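Local atomic coordinates of 6-phosphogluconate dehydrogenase (Decarboxylating) (Geobacter metallireducens, PDB entry 4E21), a protein that probably catalyses the NADP-dependent oxidative decarboxylation of 6-phosphogluconate in the pentose phosphate pathway. Residues C48-Y51 against A57-A60. Sequence-based numbering, arbitrary orientation.
Sequences CVVY and AVQA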
loop_
_atom_site.group_PDB
_atom_site.type_symbol
_atom_site.label_atom_id
_atom_site.label_comp_id
_atom_site.label_asym_id
_atom_site.label_seq_id
_atom_site.Cartn_x
_atom_site.Cartn_y
_atom_site.Cartn_z
ATOM N N CYS B 48 48.427 -1.605 -1.289
ATOM C CA CYS B 48 47.474 -2.584 -0.794
ATOM C C CYS B 48 48.106 -3.943 -0.558
ATOM O O CYS B 48 48.970 -4.381 -1.319
ATOM C CB CYS B 48 46.296 -2.720 -1.763
ATOM S SG CYS B 48 45.452 -1.159 -2.115
ATOM N N VAL B 49 47.665 -4.604 0.507
ATOM C CA VAL B 49 48.027 -5.982 0.760
ATOM C C VAL B 49 46.689 -6.647 0.890
ATOM O O VAL B 49 45.837 -6.138 1.604
ATOM C CB VAL B 49 48.794 -6.163 2.103
ATOM C CG1 VAL B 49 48.927 -7.647 2.445
ATOM C CG2 VAL B 49 50.141 -5.474 2.067
ATOM N N VAL B 50 46.492 -7.771 0.209
ATOM C CA VAL B 50 45.183 -8.405 0.202
ATOM C C VAL B 50 45.223 -9.817 0.746
ATOM O O VAL B 50 46.287 -10.425 0.868
ATOM C CB VAL B 50 44.549 -8.412 -1.206
ATOM C CG1 VAL B 50 44.705 -7.051 -1.835
ATOM C CG2 VAL B 50 45.189 -9.497 -2.081
ATOM N N TYR B 51 44.046 -10.334 1.068
ATOM C CA TYR B 51 43.942 -11.666 1.616
ATOM C C TYR B 51 42.513 -12.200 1.488
ATOM O O TYR B 51 41.540 -11.449 1.600
ATOM C CB TYR B 51 44.390 -11.684 3.083
ATOM C CG TYR B 51 44.145 -13.027 3.723
ATOM C CD1 TYR B 51 44.925 -14.130 3.388
ATOM C CD2 TYR B 51 43.109 -13.204 4.622
ATOM C CE1 TYR B 51 44.679 -15.374 3.953
ATOM C CE2 TYR B 51 42.865 -14.428 5.199
ATOM C CZ TYR B 51 43.647 -15.514 4.863
ATOM O OH TYR B 51 43.390 -16.738 5.446
ATOM N N ALA B 57 41.476 -16.740 -5.326
ATOM C CA ALA B 57 41.157 -15.308 -5.376
ATOM C C ALA B 57 42.370 -14.406 -5.122
ATOM O O ALA B 57 42.586 -13.425 -5.843
ATOM C CB ALA B 57 40.030 -14.975 -4.400
ATOM N N VAL B 58 43.155 -14.733 -4.093
ATOM C CA VAL B 58 44.371 -13.970 -3.799
ATOM C C VAL B 58 45.329 -14.037 -4.974
ATOM O O VAL B 58 45.887 -13.023 -5.400
ATOM C CB VAL B 58 45.123 -14.512 -2.570
ATOM C CG1 VAL B 58 46.340 -13.653 -2.302
ATOM C CG2 VAL B 58 44.206 -14.574 -1.354
ATOM N N GLN B 59 45.522 -15.250 -5.486
ATOM C CA GLN B 59 46.440 -15.467 -6.596
ATOM C C GLN B 59 46.067 -14.597 -7.793
ATOM O O GLN B 59 46.926 -13.925 -8.383
ATOM C CB GLN B 59 46.503 -16.952 -6.969
ATOM C CG GLN B 59 47.542 -17.723 -6.139
ATOM C CD GLN B 59 47.328 -19.230 -6.162
ATOM O OE1 GLN B 59 46.210 -19.700 -6.377
ATOM N NE2 GLN B 59 48.399 -19.993 -5.940
ATOM N N ALA B 60 44.778 -14.588 -8.127
ATOM C CA ALA B 60 44.292 -13.761 -9.214
ATOM C C ALA B 60 44.702 -12.281 -9.042
ATOM O O ALA B 60 45.070 -11.609 -10.014
ATOM C CB ALA B 60 42.784 -13.918 -9.360
#
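Val-58, in the first turn of helix 55-63, meets the end of strand 47-51 with both of its methyl groups, and each has its own target. One contact is between side chains: CG1 of Val-58 lies 4.3 Å from CG2 of Val-50, methyl against methyl, a loose apolar touch. Val-50 points its CB toward the helix; Leu-30, Ile-66 and Val-38 of helix 32-43 also touch it, which continues the apolar packing.

The other contact is of side chain on main chain. CG2 of Val-58 rests 4.1 Å from atom C of Tyr-51 and 4.2 Å from CA of Tyr-51. With CG1 anti to the backbone N (chi1 -178°), CG2 stands beside that nitrogen, and the fork of the valine spans two successive strand residues. The CB of Tyr-51 points away from the helix, and its side chain touches Phe-75 of helix 72-78; what meets Val-58 is main chain.

No hydrogen bond crosses between the segments; polar links lie around them. Tyr-51 pairs through its backbone with Gly-29, and Ala-57 N is bonded to Asn-54 OD1 in the short connection. The two segments together bury 118 Å². On the outermost strand of the sheet within this chain, parallel to strand 24-28, the joint exemplifies how a strand packs against its following helix in the strand-turn-helix unit characteristic of a Rossmann-type NAD-binding domain.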